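Cytochrome B5-HOST origin (Ostreococcus tauri virus 2, PDB 4B8N) probably carries electrons as a small haem-binding cytochrome b5, a viral protein thought to derive from its algal host. Local coordinates at residues T26-C30 / T42-P46; C30-K35 / F58-T64. All coordinates share one frame; numbering follows the deposited sequence.

Contact 1: T26-C30 / T42-P46; sequences TEEDC and TKFLP. With HEM (protoporphyrin IX containing Fe), chain E.
Thr-42 and Leu-45 reach Cys-30 and Glu-27 through near-equal first torsions: at Thr-42 (chi1 -54°) OG1 lies opposite the carbonyl carbon and turns to the strand's backbone, and at Leu-45 (chi1 -61°) CG takes the same place, sending both methyls to the same segment. OG1 of Thr-42 accepts the amide of Cys-30 in a short, almost straight bond, N to OG1 2.7 Å with 175° at the hydrogen. The same hydroxyl bonds to Asp-40 OD1, to which it presumably gives its proton. CG2, the other branch of Thr-42, packs on the type I turn from Thr-26 to Asp-29, 3.3 Å from Glu-28 O. The two methyls of Leu-45 divide their contacts: CD1 sits 3.4 Å from Glu-27 O and touches the aliphatic part of that glutamate, while CD2 lies 4.1 Å from Cys-30 SG. A water links the two backbones, giving one hydrogen to Glu-27 O (3.0 Å) and the other to Thr-42 O (2.8 Å). Ile-55 and Ile-56 of helix 52-56 pack against Leu-45. Phe-44 goes instead to the haem, where its CE2 comes within 3.6 Å of C2B. As in other b5 cytochromes, this loop runs on to a His-Pro-Gly-Gly motif that supplies an axial haem ligand. The contact therefore ties the turn to the loop by polar bonds to a threonine hydroxyl and a water, with leucine and cysteine closing the apolar side, and the hydroxyl serves as acceptor and probably as donor at once.

Contact 2: C30-K35 / F58-T64; sequences CWVIIK and FAGKDAT. With HEM (protoporphyrin IX containing Fe), chain E.
Cys-30 to Lys-35 and Phe-58 to Thr-64 run side by side in the same direction, joined by a single parallel bridge between Ile-33 and Asp-62. Ile-33 holds both halves of it: its N gives to Lys-61 O at 2.9 Å, and its O takes the N of Ala-63 at 2.8 Å. Two residues earlier along the strand, Trp-31 O receives Gly-60 N, from the type II turn Phe-58 to Lys-61, at 2.7 Å. At the far end Thr-64, with chi1 -58° placing OG1 beside its own backbone N, accepts from Lys-35 N at 2.8 Å. That hydroxyl in turn donates to Asp-62 OD1 through the syn lone pair; OD1 also takes Thr-64 N, an Asx turn at the start of helix 64-70. The side chains of Ile-33 and Asp-62 cross at about a right angle, with Ile-33 CG2 3.6 Å from Asp-62 OD2. Ile-34, Phe-58 and Ala-63 belong to the haem pocket, which this connection lines at the vinyl-bearing edge. Val-32 CG1 packs on Ala-63 CB at 3.5 Å, and Ala-63 CB in turn lies 3.7 Å from haem CMC. CD1 of Ile-34 is modelled against the vinyl carbon CBB, closer than normal carbon contact, so the detail there is doubtful; Phe-58 CE1 lies 3.8 Å from CBC of the other vinyl. The connection between helices 52-56 and 64-70 is thus laid along strand 29-34, with Ile-34 on Phe-67 of helix 64-70 and Ile-33 turned to Leu-18 and Ile-21 of helix 18-22.

Both contacts use strand 29-34 and meet at Cys-30, whose sulfur lies between Leu-45 of contact 1 and Ala-59 of contact 2. Contact 1, at the strand's beginning, is the more peripheral: its centre is 9 Å from the centre of the chain, against 4 Å for contact 2, and its buried surface is about half as large. Its chemistry suits that place, mixing a hydroxyl and a bridging water with a few methyls. Contact 2 relies on successive backbone bonds and on apolar side chains next to the haem's vinyls and a ring methyl, with charged residues at its margin. Contact 1 reaches the haem through Phe-44 alone, whereas contact 2 does so through Ile-34, Phe-58 and Ala-63.

Contact 1: T26-C30 / T42-P46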
loop_
_atom_site.group_PDB
_atom_site.type_symbol
_atom_site.label_atom_id
_atom_site.label_comp_id
_atom_site.label_asym_id
_atom_site.label_seq_id
_atom_site.Cartn_x
_atom_site.Cartn_y
_atom_site.Cartn_z
ATOM N N THR A 26 9.169 -3.009 4.923
ATOM C CA THR A 26 9.109 -3.885 6.104
ATOM C C THR A 26 7.750 -3.794 6.784
ATOM O O THR A 26 6.997 -2.855 6.529
ATOM C CB THR A 26 10.192 -3.525 7.140
ATOM O OG1 THR A 26 10.007 -2.172 7.590
ATOM C CG2 THR A 26 11.568 -3.682 6.542
ATOM N N GLU A 27 7.448 -4.764 7.648
ATOM C CA GLU A 27 6.270 -4.685 8.527
ATOM C C GLU A 27 6.236 -3.354 9.295
ATOM O O GLU A 27 5.173 -2.761 9.485
ATOM C CB GLU A 27 6.253 -5.862 9.505
ATOM C CG GLU A 27 5.152 -5.777 10.561
ATOM C CD GLU A 27 5.056 -7.025 11.422
ATOM O OE1 GLU A 27 5.936 -7.895 11.314
ATOM O OE2 GLU A 27 4.103 -7.137 12.216
ATOM N N GLU A 28 7.413 -2.886 9.720
ATOM C CA GLU A 28 7.530 -1.658 10.526
ATOM C C GLU A 28 7.342 -0.368 9.710
ATOM O O GLU A 28 7.129 0.730 10.266
ATOM C CB GLU A 28 8.882 -1.644 11.267
ATOM C CG GLU A 28 9.058 -2.787 12.275
ATOM C CD GLU A 28 9.581 -4.104 11.683
ATOM O OE1 GLU A 28 9.724 -4.233 10.446
ATOM O OE2 GLU A 28 9.858 -5.035 12.470
ATOM N N ASP A 29 7.408 -0.493 8.389
ATOM C CA ASP A 29 7.396 0.677 7.514
ATOM C C ASP A 29 6.986 0.211 6.117
ATOM O O ASP A 29 7.834 -0.098 5.272
ATOM C CB ASP A 29 8.798 1.309 7.519
ATOM C CG ASP A 29 8.886 2.575 6.683
ATOM O OD1 ASP A 29 7.847 3.134 6.254
ATOM O OD2 ASP A 29 10.025 3.007 6.442
ATOM N N CYS A 30 5.676 0.149 5.889
ATOM C CA CYS A 30 5.108 -0.615 4.776
ATOM C C CYS A 30 4.278 0.242 3.818
ATOM O O CYS A 30 3.139 0.611 4.127
ATOM C CB CYS A 30 4.258 -1.763 5.335
ATOM S SG CYS A 30 3.517 -2.831 4.080
ATOM N N THR A 42 1.281 0.549 7.096
ATOM C CA THR A 42 1.971 0.088 8.312
ATOM C C THR A 42 0.958 -0.125 9.452
ATOM O O THR A 42 0.872 -1.207 10.051
ATOM C CB THR A 42 3.067 1.103 8.740
ATOM O OG1 THR A 42 3.956 1.368 7.643
ATOM C CG2 THR A 42 3.847 0.609 9.922
ATOM N N LYS A 43 0.163 0.903 9.726
ATOM C CA LYS A 43 -0.822 0.811 10.806
ATOM C C LYS A 43 -2.040 -0.031 10.419
ATOM O O LYS A 43 -2.682 -0.637 11.275
ATOM C CB LYS A 43 -1.229 2.209 11.288
ATOM C CG LYS A 43 -0.123 2.901 12.075
ATOM C CD LYS A 43 -0.466 4.354 12.363
ATOM C CE LYS A 43 0.597 4.995 13.242
ATOM N NZ LYS A 43 0.354 6.450 13.412
ATOM N N PHE A 44 -2.341 -0.103 9.134
ATOM C CA PHE A 44 -3.435 -0.975 8.677
ATOM C C PHE A 44 -3.148 -2.476 8.828
ATOM O O PHE A 44 -4.081 -3.283 8.878
ATOM C CB PHE A 44 -3.821 -0.648 7.223
ATOM C CG PHE A 44 -4.945 -1.506 6.682
ATOM C CD1 PHE A 44 -6.243 -1.392 7.184
ATOM C CD2 PHE A 44 -4.697 -2.442 5.675
ATOM C CE1 PHE A 44 -7.274 -2.196 6.689
ATOM C CE2 PHE A 44 -5.722 -3.236 5.174
ATOM C CZ PHE A 44 -7.009 -3.117 5.685
ATOM N N LEU A 45 -1.871 -2.853 8.909
ATOM C CA LEU A 45 -1.482 -4.274 8.865
ATOM C C LEU A 45 -2.241 -5.184 9.850
ATOM O O LEU A 45 -2.861 -6.156 9.409
ATOM C CB LEU A 45 0.039 -4.474 8.986
ATOM C CG LEU A 45 1.004 -3.887 7.956
ATOM C CD1 LEU A 45 2.432 -4.309 8.293
ATOM C CD2 LEU A 45 0.626 -4.304 6.544
ATOM N N PRO A 46 -2.232 -4.856 11.162
ATOM C CA PRO A 46 -2.978 -5.743 12.060
ATOM C C PRO A 46 -4.492 -5.669 11.850
ATOM O O PRO A 46 -5.217 -6.559 12.313
ATOM C CB PRO A 46 -2.594 -5.244 13.455
ATOM C CG PRO A 46 -2.183 -3.822 13.253
ATOM C CD PRO A 46 -1.535 -3.782 11.905
HETATM C CHA HEM E . -9.048 -10.065 2.316
HETATM C CHB HEM E . -9.089 -5.072 2.703
HETATM C CHC HEM E . -4.733 -4.834 0.655
HETATM C CHD HEM E . -4.699 -9.746 0.351
HETATM C C1A HEM E . -9.424 -8.692 2.544
HETATM C C2A HEM E . -10.731 -8.356 3.114
HETATM C C3A HEM E . -10.738 -6.902 3.211
HETATM C C4A HEM E . -9.418 -6.461 2.753
HETATM C CMA HEM E . -11.845 -6.048 3.743
HETATM C CAA HEM E . -11.862 -9.289 3.504
HETATM C CBA HEM E . -12.928 -9.270 2.403
HETATM C CGA HEM E . -12.358 -9.985 1.201
HETATM O O1A HEM E . -12.188 -11.247 1.238
HETATM O O2A HEM E . -12.060 -9.271 0.219
HETATM C C1B HEM E . -7.868 -4.559 2.152
HETATM C C2B HEM E . -7.635 -3.107 2.084
HETATM C C3B HEM E . -6.326 -3.079 1.462
HETATM C C4B HEM E . -5.979 -4.487 1.270
HETATM C CMB HEM E . -8.520 -1.989 2.542
HETATM C CAB HEM E . -5.498 -1.887 1.151
HETATM C CBB HEM E . -5.156 -1.630 -0.079
HETATM C C1C HEM E . -4.327 -6.149 0.291
HETATM C C2C HEM E . -3.027 -6.424 -0.368
HETATM C C3C HEM E . -3.049 -7.869 -0.433
HETATM C C4C HEM E . -4.298 -8.368 0.200
HETATM C CMC HEM E . -1.974 -5.434 -0.825
HETATM C CAC HEM E . -1.996 -8.702 -1.029
HETATM C CBC HEM E . -2.227 -9.122 -2.250
HETATM C C1D HEM E . -5.888 -10.296 0.919
HETATM C C2D HEM E . -6.098 -11.754 0.947
HETATM C C3D HEM E . -7.423 -11.845 1.539
HETATM C C4D HEM E . -7.778 -10.432 1.783
HETATM C CMD HEM E . -5.199 -12.890 0.483
HETATM C CAD HEM E . -8.245 -13.066 1.849
HETATM C CBD HEM E . -9.327 -13.286 0.789
HETATM C CGD HEM E . -10.316 -14.380 1.190
HETATM O O1D HEM E . -10.034 -15.187 2.109
HETATM O O2D HEM E . -11.400 -14.441 0.570
HETATM N NA HEM E . -8.654 -7.515 2.167
HETATM N NB HEM E . -6.917 -5.358 1.641
HETATM N NC HEM E . -5.127 -7.290 0.530
HETATM N ND HEM E . -6.894 -9.511 1.389
HETATM FE FE HEM E . -6.785 -7.431 1.584
HETATM O O HOH W 1 2.891 -2.668 11.357
#

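Contact 2: C30-K35 / F58-T64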
loop_
_atom_site.group_PDB
_atom_site.type_symbol
_atom_site.label_atom_id
_atom_site.label_comp_id
_atom_site.label_asym_id
_atom_site.label_seq_id
_atom_site.Cartn_x
_atom_site.Cartn_y
_atom_site.Cartn_z
ATOM N N CYS A 30 5.676 0.149 5.889
ATOM C CA CYS A 30 5.108 -0.615 4.776
ATOM C C CYS A 30 4.278 0.242 3.818
ATOM O O CYS A 30 3.139 0.611 4.127
ATOM C CB CYS A 30 4.258 -1.763 5.335
ATOM S SG CYS A 30 3.517 -2.831 4.080
ATOM N N TRP A 31 4.853 0.569 2.660
ATOM C CA TRP A 31 4.103 1.290 1.631
ATOM C C TRP A 31 3.790 0.349 0.535
ATOM O O TRP A 31 4.601 -0.513 0.215
ATOM C CB TRP A 31 4.917 2.412 1.023
ATOM C CG TRP A 31 5.209 3.599 1.895
ATOM C CD1 TRP A 31 4.960 3.761 3.256
ATOM C CD2 TRP A 31 5.878 4.839 1.477
ATOM N NE1 TRP A 31 5.394 4.995 3.685
ATOM C CE2 TRP A 31 5.960 5.686 2.668
ATOM C CE3 TRP A 31 6.389 5.318 0.271
ATOM C CZ2 TRP A 31 6.527 6.953 2.634
ATOM C CZ3 TRP A 31 6.969 6.594 0.255
ATOM C CH2 TRP A 31 7.030 7.389 1.407
ATOM N N VAL A 32 2.627 0.514 -0.078
ATOM C CA VAL A 32 2.200 -0.345 -1.185
ATOM C C VAL A 32 1.573 0.536 -2.271
ATOM O O VAL A 32 0.832 1.468 -1.948
ATOM C CB VAL A 32 1.188 -1.427 -0.713
ATOM C CG1 VAL A 32 0.684 -2.260 -1.878
ATOM C CG2 VAL A 32 1.813 -2.342 0.334
ATOM N N ILE A 33 1.888 0.245 -3.539
ATOM C CA ILE A 33 1.310 0.967 -4.683
ATOM C C ILE A 33 0.112 0.180 -5.202
ATOM O O ILE A 33 0.225 -1.013 -5.483
ATOM C CB ILE A 33 2.303 1.154 -5.869
ATOM C CG1 ILE A 33 3.609 1.844 -5.434
ATOM C CG2 ILE A 33 1.629 1.947 -7.007
ATOM C CD1 ILE A 33 4.768 1.656 -6.420
ATOM N N ILE A 34 -1.030 0.853 -5.327
ATOM C CA ILE A 34 -2.217 0.282 -5.977
ATOM C C ILE A 34 -2.768 1.340 -6.937
ATOM O O ILE A 34 -3.144 2.442 -6.509
ATOM C CB ILE A 34 -3.299 -0.146 -4.947
ATOM C CG1 ILE A 34 -2.728 -1.173 -3.959
ATOM C CG2 ILE A 34 -4.553 -0.692 -5.649
ATOM C CD1 ILE A 34 -3.643 -1.510 -2.805
ATOM N N LYS A 35 -2.793 0.994 -8.224
ATOM C CA LYS A 35 -3.166 1.896 -9.327
ATOM C C LYS A 35 -2.467 3.232 -9.249
ATOM O O LYS A 35 -3.131 4.272 -9.283
ATOM C CB LYS A 35 -4.687 2.119 -9.400
ATOM C CG LYS A 35 -5.501 0.831 -9.452
ATOM C CD LYS A 35 -6.962 1.086 -9.769
ATOM C CE LYS A 35 -7.675 1.770 -8.608
ATOM N NZ LYS A 35 -7.576 1.013 -7.325
ATOM N N PHE A 58 4.121 -7.511 -0.266
ATOM C CA PHE A 58 4.158 -6.481 -1.307
ATOM C C PHE A 58 4.703 -5.136 -0.810
ATOM O O PHE A 58 4.593 -4.122 -1.514
ATOM C CB PHE A 58 2.774 -6.327 -1.962
ATOM C CG PHE A 58 2.355 -7.534 -2.759
ATOM C CD1 PHE A 58 1.805 -8.646 -2.134
ATOM C CD2 PHE A 58 2.550 -7.571 -4.135
ATOM C CE1 PHE A 58 1.461 -9.779 -2.859
ATOM C CE2 PHE A 58 2.199 -8.697 -4.873
ATOM C CZ PHE A 58 1.647 -9.802 -4.233
ATOM N N ALA A 59 5.298 -5.123 0.384
ATOM C CA ALA A 59 5.869 -3.885 0.935
ATOM C C ALA A 59 6.915 -3.282 -0.007
ATOM O O ALA A 59 7.873 -3.951 -0.423
ATOM C CB ALA A 59 6.458 -4.119 2.318
ATOM N N GLY A 60 6.705 -2.020 -0.357
ATOM C CA GLY A 60 7.590 -1.318 -1.272
ATOM C C GLY A 60 7.355 -1.592 -2.740
ATOM O O GLY A 60 8.142 -1.147 -3.579
ATOM N N LYS A 61 6.269 -2.305 -3.049
ATOM C CA LYS A 61 5.988 -2.784 -4.396
ATOM C C LYS A 61 4.600 -2.445 -4.870
ATOM O O LYS A 61 3.779 -1.906 -4.118
ATOM C CB LYS A 61 6.186 -4.303 -4.465
ATOM C CG LYS A 61 7.563 -4.731 -3.991
ATOM C CD LYS A 61 7.897 -6.146 -4.427
ATOM C CE LYS A 61 9.085 -6.665 -3.643
ATOM N NZ LYS A 61 8.685 -6.904 -2.227
ATOM N N ASP A 62 4.333 -2.791 -6.127
ATOM C CA ASP A 62 3.022 -2.619 -6.715
ATOM C C ASP A 62 2.150 -3.859 -6.471
ATOM O O ASP A 62 2.527 -4.965 -6.835
ATOM C CB ASP A 62 3.165 -2.361 -8.208
ATOM C CG ASP A 62 1.911 -1.761 -8.813
ATOM O OD1 ASP A 62 0.826 -2.342 -8.634
ATOM O OD2 ASP A 62 2.029 -0.702 -9.459
ATOM N N ALA A 63 0.978 -3.673 -5.871
ATOM C CA ALA A 63 0.073 -4.786 -5.584
ATOM C C ALA A 63 -1.231 -4.730 -6.382
ATOM O O ALA A 63 -2.177 -5.467 -6.069
ATOM C CB ALA A 63 -0.227 -4.861 -4.083
ATOM N N THR A 64 -1.271 -3.877 -7.411
ATOM C CA THR A 64 -2.518 -3.592 -8.145
ATOM C C THR A 64 -3.248 -4.867 -8.579
ATOM O O THR A 64 -4.435 -5.040 -8.283
ATOM C CB THR A 64 -2.258 -2.672 -9.363
ATOM O OG1 THR A 64 -1.664 -1.450 -8.907
ATOM C CG2 THR A 64 -3.561 -2.348 -10.124
HETATM C CHA HEM E . -9.048 -10.065 2.316
HETATM C CHB HEM E . -9.089 -5.072 2.703
HETATM C CHC HEM E . -4.733 -4.834 0.655
HETATM C CHD HEM E . -4.699 -9.746 0.351
HETATM C C1A HEM E . -9.424 -8.692 2.544
HETATM C C2A HEM E . -10.731 -8.356 3.114
HETATM C C3A HEM E . -10.738 -6.902 3.211
HETATM C C4A HEM E . -9.418 -6.461 2.753
HETATM C CMA HEM E . -11.845 -6.048 3.743
HETATM C CAA HEM E . -11.862 -9.289 3.504
HETATM C CBA HEM E . -12.928 -9.270 2.403
HETATM C CGA HEM E . -12.358 -9.985 1.201
HETATM O O1A HEM E . -12.188 -11.247 1.238
HETATM O O2A HEM E . -12.060 -9.271 0.219
HETATM C C1B HEM E . -7.868 -4.559 2.152
HETATM C C2B HEM E . -7.635 -3.107 2.084
HETATM C C3B HEM E . -6.326 -3.079 1.462
HETATM C C4B HEM E . -5.979 -4.487 1.270
HETATM C CMB HEM E . -8.520 -1.989 2.542
HETATM C CAB HEM E . -5.498 -1.887 1.151
HETATM C CBB HEM E . -5.156 -1.630 -0.079
HETATM C C1C HEM E . -4.327 -6.149 0.291
HETATM C C2C HEM E . -3.027 -6.424 -0.368
HETATM C C3C HEM E . -3.049 -7.869 -0.433
HETATM C C4C HEM E . -4.298 -8.368 0.200
HETATM C CMC HEM E . -1.974 -5.434 -0.825
HETATM C CAC HEM E . -1.996 -8.702 -1.029
HETATM C CBC HEM E . -2.227 -9.122 -2.250
HETATM C C1D HEM E . -5.888 -10.296 0.919
HETATM C C2D HEM E . -6.098 -11.754 0.947
HETATM C C3D HEM E . -7.423 -11.845 1.539
HETATM C C4D HEM E . -7.778 -10.432 1.783
HETATM C CMD HEM E . -5.199 -12.890 0.483
HETATM C CAD HEM E . -8.245 -13.066 1.849
HETATM C CBD HEM E . -9.327 -13.286 0.789
HETATM C CGD HEM E . -10.316 -14.380 1.190
HETATM O O1D HEM E . -10.034 -15.187 2.109
HETATM O O2D HEM E . -11.400 -14.441 0.570
HETATM N NA HEM E . -8.654 -7.515 2.167
HETATM N NB HEM E . -6.917 -5.358 1.641
HETATM N NC HEM E . -5.127 -7.290 0.530
HETATM N ND HEM E . -6.894 -9.511 1.389
HETATM FE FE HEM E . -6.785 -7.431 1.584
#